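Local atomic coordinates of heat-shock protein cognate (HSC) co-chaperone sgt12 (Aspergillus fumigatus, PDB entry 3SZ7), a protein that acts as an HSC co-chaperone that preferentially binds tail-anchored proteins destined for the endoplasmic reticulum and directs them to the GET pathway via Get4 and Get5. Residues Lys29-Asp32 and Leu33-Ala37; Pro42-Pro45 and Ile46-Ser49. All blocks are in the same frame, centred on the assembly; numbering follows the deposited sequence.

Interaction 1: Lys29-Asp32 and Leu33-Ala37; sequences KAID and LYTQA
Tyr34 reaches back one helical turn to touch Ala30, and its side chain can be followed outward from the backbone. CB starts 3.5 Å from Ala30 O, the same oxygen that accepts the main-chain bond from Tyr34 N at 2.9 Å. With CG beside the backbone N (chi1 -70°), the ring is swung back along the helix toward residue 30. Tyr34 CG and CD2 pass close by Ala30 O, CD2 at 3.2 Å, and Tyr34 CE2 then comes to 4.0 Å from Ala30 CB. Past this point the ring leaves its own helix, and the phenol OH hydrogen-bonds Asn19 OD1 on helix 9-23. This chain is the TPR domain of Sgt2, the region that can bind HSC family members, and helices 9-23 and 27-40 are consistent with the antiparallel pair of its first predicted tetratricopeptide repeat; Ala30 rests there on Ala21 and Met22, both residues of helix 9-23.

Thr35 works on another side of the turn. Its OG1 donates to Ile31 O at 2.6 Å, while its own backbone N donates to the same oxygen at 3.0 Å. The two donors come in from opposite faces of the carbonyl plane, each tilted about 30° from it, so a single acceptor is gripped twice. OG1 is also bonded to Arg51 NH1 of helix 45-57, which ties this turn to the following helix. Leu33 lays its CG against Lys29 O at 3.4 Å, flanking the bond that Leu33 N makes to that carbonyl.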
ATOM      1  N   LYS A  29       9.622 -13.114  10.741  1.00 25.46           N
ATOM      2  CA  LYS A  29       9.677 -12.867  12.177  1.00 25.66           C
ATOM      3  C   LYS A  29       8.893 -11.613  12.531  1.00 23.48           C
ATOM      4  O   LYS A  29       8.195 -11.581  13.543  1.00 27.15           O
ATOM      5  CB  LYS A  29      11.119 -12.730  12.663  1.00 24.96           C
ATOM      6  CG  LYS A  29      11.882 -14.041  12.724  1.00 40.89           C
ATOM      7  CD  LYS A  29      13.266 -13.838  13.321  1.00 49.01           C
ATOM      8  CE  LYS A  29      14.014 -15.156  13.446  1.00 49.04           C
ATOM      9  NZ  LYS A  29      15.356 -14.954  14.050  1.00 48.26           N
ATOM     10  N   ALA A  30       9.021 -10.576  11.704  1.00 24.08           N
ATOM     11  CA  ALA A  30       8.301  -9.329  11.941  1.00 26.96           C
ATOM     12  C   ALA A  30       6.807  -9.597  11.957  1.00 24.84           C
ATOM     13  O   ALA A  30       6.092  -9.156  12.856  1.00 21.78           O
ATOM     14  CB  ALA A  30       8.642  -8.302  10.871  1.00 26.99           C
ATOM     15  N   ILE A  31       6.342 -10.330  10.953  1.00 23.23           N
ATOM     16  CA  ILE A  31       4.937 -10.714  10.880  1.00 23.70           C
ATOM     17  C   ILE A  31       4.493 -11.416  12.164  1.00 24.03           C
ATOM     18  O   ILE A  31       3.419 -11.139  12.687  1.00 24.78           O
ATOM     19  CB  ILE A  31       4.667 -11.616   9.667  1.00 22.75           C
ATOM     20  CG1 ILE A  31       4.829 -10.812   8.370  1.00 19.72           C
ATOM     21  CG2 ILE A  31       3.277 -12.226   9.756  1.00 26.20           C
ATOM     22  CD1 ILE A  31       4.967 -11.667   7.138  1.00 21.40           C
ATOM     23  N   ASP A  32       5.322 -12.319  12.678  1.00 22.16           N
ATOM     24  CA  ASP A  32       4.947 -13.044  13.889  1.00 27.45           C
ATOM     25  C   ASP A  32       4.918 -12.143  15.120  1.00 33.14           C
ATOM     26  O   ASP A  32       4.022 -12.264  15.954  1.00 28.04           O
ATOM     27  CB  ASP A  32       5.853 -14.249  14.142  1.00 28.90           C
ATOM     28  CG  ASP A  32       5.386 -15.077  15.328  1.00 41.28           C
ATOM     29  OD1 ASP A  32       4.336 -15.744  15.208  1.00 43.86           O
ATOM     30  OD2 ASP A  32       6.058 -15.058  16.379  1.00 37.96           O
ATOM     31  N   LEU A  33       5.890 -11.241  15.226  1.00 21.52           N
ATOM     32  CA  LEU A  33       5.970 -10.320  16.358  1.00 24.84           C
ATOM     33  C   LEU A  33       4.830  -9.298  16.375  1.00 27.65           C
ATOM     34  O   LEU A  33       4.284  -8.978  17.433  1.00 25.27           O
ATOM     35  CB  LEU A  33       7.323  -9.606  16.362  1.00 28.49           C
ATOM     36  CG  LEU A  33       8.517 -10.503  16.720  1.00 28.22           C
ATOM     37  CD1 LEU A  33       9.829  -9.883  16.262  1.00 30.11           C
ATOM     38  CD2 LEU A  33       8.535 -10.780  18.216  1.00 32.21           C
ATOM     39  N   TYR A  34       4.475  -8.783  15.204  1.00 21.88           N
ATOM     40  CA  TYR A  34       3.363  -7.848  15.102  1.00 21.96           C
ATOM     41  C   TYR A  34       2.061  -8.565  15.434  1.00 24.39           C
ATOM     42  O   TYR A  34       1.149  -7.983  16.026  1.00 22.92           O
ATOM     43  CB  TYR A  34       3.276  -7.271  13.688  1.00 18.30           C
ATOM     44  CG  TYR A  34       4.394  -6.322  13.319  1.00 21.40           C
ATOM     45  CD1 TYR A  34       4.936  -5.447  14.253  1.00 23.49           C
ATOM     46  CD2 TYR A  34       4.898  -6.293  12.025  1.00 20.37           C
ATOM     47  CE1 TYR A  34       5.953  -4.573  13.907  1.00 23.30           C
ATOM     48  CE2 TYR A  34       5.913  -5.424  11.671  1.00 20.67           C
ATOM     49  CZ  TYR A  34       6.437  -4.570  12.610  1.00 17.36           C
ATOM     50  OH  TYR A  34       7.442  -3.707  12.241  1.00 21.65           O
ATOM     51  N   THR A  35       1.975  -9.825  15.018  1.00 19.34           N
ATOM     52  CA  THR A  35       0.816 -10.660  15.311  1.00 22.76           C
ATOM     53  C   THR A  35       0.671 -10.880  16.817  1.00 25.02           C
ATOM     54  O   THR A  35      -0.441 -10.885  17.348  1.00 23.73           O
ATOM     55  CB  THR A  35       0.913 -12.019  14.591  1.00 26.88           C
ATOM     56  OG1 THR A  35       0.909 -11.810  13.171  1.00 23.75           O
ATOM     57  CG2 THR A  35      -0.253 -12.925  14.975  1.00 27.77           C
ATOM     58  N   GLN A  36       1.796 -11.066  17.501  1.00 23.60           N
ATOM     59  CA  GLN A  36       1.776 -11.178  18.959  1.00 26.82           C
ATOM     60  C   GLN A  36       1.292  -9.884  19.605  1.00 31.22           C
ATOM     61  O   GLN A  36       0.540  -9.915  20.576  1.00 27.62           O
ATOM     62  CB  GLN A  36       3.158 -11.541  19.503  1.00 27.32           C
ATOM     63  CG  GLN A  36       3.631 -12.928  19.123  1.00 32.89           C
ATOM     64  CD  GLN A  36       4.994 -13.236  19.700  1.00 31.74           C
ATOM     65  OE1 GLN A  36       5.880 -13.729  19.002  1.00 44.72           O
ATOM     66  NE2 GLN A  36       5.173 -12.939  20.981  1.00 28.35           N
ATOM     67  N   ALA A  37       1.728  -8.748  19.067  1.00 24.89           N
ATOM     68  CA  ALA A  37       1.283  -7.455  19.574  1.00 24.11           C
ATOM     69  C   ALA A  37      -0.222  -7.308  19.371  1.00 25.22           C
ATOM     70  O   ALA A  37      -0.932  -6.788  20.234  1.00 28.36           O
ATOM     71  CB  ALA A  37       2.028  -6.323  18.887  1.00 23.78           C
TER

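Interaction 2: Pro42-Pro45 and Ile46-Ser49; sequences PANP and IYLS
Asn44 and Tyr47 meet obliquely, amide and ring planes 37° apart, with the amide oxygen OD1 poised 3.4 Å above one face of the ring and displaced toward its rim. Beside it, Asn44 CB comes to 3.6 Å from Tyr47 CD2. Asn44 CG, anti to the backbone N (chi1 -180°), extends the amide toward the first turn of the helix, and rotation about the CB-CG bond brings OD1 there. OD1 accepts from Tyr47 N at 2.9 Å, in the carbonyl plane, on a lone pair and nearly straight (166° at the hydrogen). Asn44 is thus the N-cap of helix 45-57, the helix that opens the predicted second tetratricopeptide repeat, and Pro45 follows as the first helical residue. The far end of the ring is held from outside, its OH hydrogen-bonded to Asp12 and Ser11.

Leu48 points its CB toward the incoming loop: its CD1 lies 3.7 Å from Ala43 C, while its N closes the first backbone bond of the helix on Asn44 O at 2.8 Å. One residue on, Ser49 turns its hydroxyl to the preceding turn, and OG and N both donate to Pro45 O, OG at 2.8 Å.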
ATOM      1  N   PRO A  42      -6.028  -6.234  19.776  1.00 23.75           N
ATOM      2  CA  PRO A  42      -6.581  -6.597  18.466  1.00 22.47           C
ATOM      3  C   PRO A  42      -6.953  -5.372  17.627  1.00 21.56           C
ATOM      4  O   PRO A  42      -7.378  -4.348  18.165  1.00 21.34           O
ATOM      5  CB  PRO A  42      -7.828  -7.413  18.827  1.00 20.23           C
ATOM      6  CG  PRO A  42      -7.561  -7.931  20.208  1.00 25.30           C
ATOM      7  CD  PRO A  42      -6.772  -6.853  20.887  1.00 24.20           C
ATOM      8  N   ALA A  43      -6.775  -5.482  16.314  1.00 19.47           N
ATOM      9  CA  ALA A  43      -7.153  -4.424  15.380  1.00 20.93           C
ATOM     10  C   ALA A  43      -6.530  -3.052  15.668  1.00 23.94           C
ATOM     11  O   ALA A  43      -7.074  -2.025  15.271  1.00 21.42           O
ATOM     12  CB  ALA A  43      -8.678  -4.315  15.284  1.00 24.62           C
ATOM     13  N   ASN A  44      -5.392  -3.025  16.354  1.00 17.09           N
ATOM     14  CA  ASN A  44      -4.687  -1.766  16.533  1.00 17.96           C
ATOM     15  C   ASN A  44      -4.142  -1.280  15.189  1.00 19.96           C
ATOM     16  O   ASN A  44      -3.427  -2.015  14.517  1.00 19.20           O
ATOM     17  CB  ASN A  44      -3.552  -1.905  17.540  1.00 17.54           C
ATOM     18  CG  ASN A  44      -2.810  -0.605  17.744  1.00 23.67           C
ATOM     19  OD1 ASN A  44      -1.855  -0.307  17.031  1.00 23.90           O
ATOM     20  ND2 ASN A  44      -3.257   0.187  18.711  1.00 20.51           N
ATOM     21  N   PRO A  45      -4.490  -0.048  14.790  1.00 20.41           N
ATOM     22  CA  PRO A  45      -4.112   0.440  13.455  1.00 16.17           C
ATOM     23  C   PRO A  45      -2.605   0.595  13.264  1.00 17.84           C
ATOM     24  O   PRO A  45      -2.123   0.407  12.150  1.00 18.34           O
ATOM     25  CB  PRO A  45      -4.809   1.798  13.363  1.00 19.19           C
ATOM     26  CG  PRO A  45      -5.049   2.207  14.783  1.00 32.89           C
ATOM     27  CD  PRO A  45      -5.299   0.936  15.531  1.00 24.27           C
ATOM     28  N   ILE A  46      -1.871   0.927  14.321  1.00 16.39           N
ATOM     29  CA  ILE A  46      -0.420   1.026  14.203  1.00 19.63           C
ATOM     30  C   ILE A  46       0.188  -0.348  13.978  1.00 22.24           C
ATOM     31  O   ILE A  46       0.991  -0.532  13.066  1.00 20.82           O
ATOM     32  CB  ILE A  46       0.225   1.686  15.438  1.00 23.40           C
ATOM     33  CG1 ILE A  46      -0.217   3.147  15.537  1.00 28.02           C
ATOM     34  CG2 ILE A  46       1.738   1.606  15.342  1.00 26.02           C
ATOM     35  CD1 ILE A  46       0.349   3.871  16.740  1.00 37.85           C
ATOM     36  N   TYR A  47      -0.207  -1.315  14.803  1.00 20.16           N
ATOM     37  CA  TYR A  47       0.298  -2.678  14.667  1.00 21.58           C
ATOM     38  C   TYR A  47      -0.146  -3.288  13.342  1.00 19.79           C
ATOM     39  O   TYR A  47       0.618  -4.006  12.694  1.00 17.93           O
ATOM     40  CB  TYR A  47      -0.175  -3.561  15.822  1.00 19.14           C
ATOM     41  CG  TYR A  47       0.187  -3.062  17.201  1.00 23.77           C
ATOM     42  CD1 TYR A  47       1.184  -2.109  17.384  1.00 25.86           C
ATOM     43  CD2 TYR A  47      -0.468  -3.551  18.323  1.00 17.61           C
ATOM     44  CE1 TYR A  47       1.513  -1.656  18.656  1.00 24.47           C
ATOM     45  CE2 TYR A  47      -0.145  -3.109  19.587  1.00 15.46           C
ATOM     46  CZ  TYR A  47       0.841  -2.162  19.749  1.00 23.59           C
ATOM     47  OH  TYR A  47       1.153  -1.726  21.016  1.00 24.37           O
ATOM     48  N   LEU A  48      -1.383  -3.008  12.941  1.00 14.03           N
ATOM     49  CA  LEU A  48      -1.883  -3.496  11.655  1.00 14.04           C
ATOM     50  C   LEU A  48      -1.089  -2.945  10.482  1.00 17.63           C
ATOM     51  O   LEU A  48      -0.742  -3.681   9.554  1.00 15.30           O
ATOM     52  CB  LEU A  48      -3.363  -3.160  11.470  1.00 15.60           C
ATOM     53  CG  LEU A  48      -4.357  -4.026  12.244  1.00 16.70           C
ATOM     54  CD1 LEU A  48      -5.752  -3.448  12.112  1.00 16.13           C
ATOM     55  CD2 LEU A  48      -4.304  -5.453  11.722  1.00 17.51           C
ATOM     56  N   SER A  49      -0.811  -1.647  10.512  1.00 17.69           N
ATOM     57  CA  SER A  49      -0.126  -1.019   9.388  1.00 16.14           C
ATOM     58  C   SER A  49       1.326  -1.463   9.326  1.00 15.52           C
ATOM     59  O   SER A  49       1.896  -1.580   8.243  1.00 14.80           O
ATOM     60  CB  SER A  49      -0.239   0.500   9.453  1.00 21.83           C
ATOM     61  OG  SER A  49      -1.604   0.885   9.408  1.00 32.82           O
TER

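How the interactions relate
Both interactions are local and partly buried, on consecutive helices: interaction 1 within 27-40, interaction 2 at the start of 45-57. Their centres are 11 Å apart, and they meet where Ala37 CB packs on Tyr47 CD2 at 3.8 Å. Ala30, Tyr34 and Ala37 are buried in the first, Tyr47, Leu48 and Ser49 in the second; Lys29, Asp32 and Ile46 are exposed. Each has a hydroxyl doubling a backbone bond. In mid-helix, successive backbone bonds run from Leu33-Ala37 N-H groups back to Lys29-Leu33 carbonyls, and Ala30, Ile31 and Tyr34 face helices 9-23 and 45-57. At 42-49 a helix begins, so a side-chain amide supplies an acceptor for an early N-H, and Leu48 packs on Leu38 and Leu70.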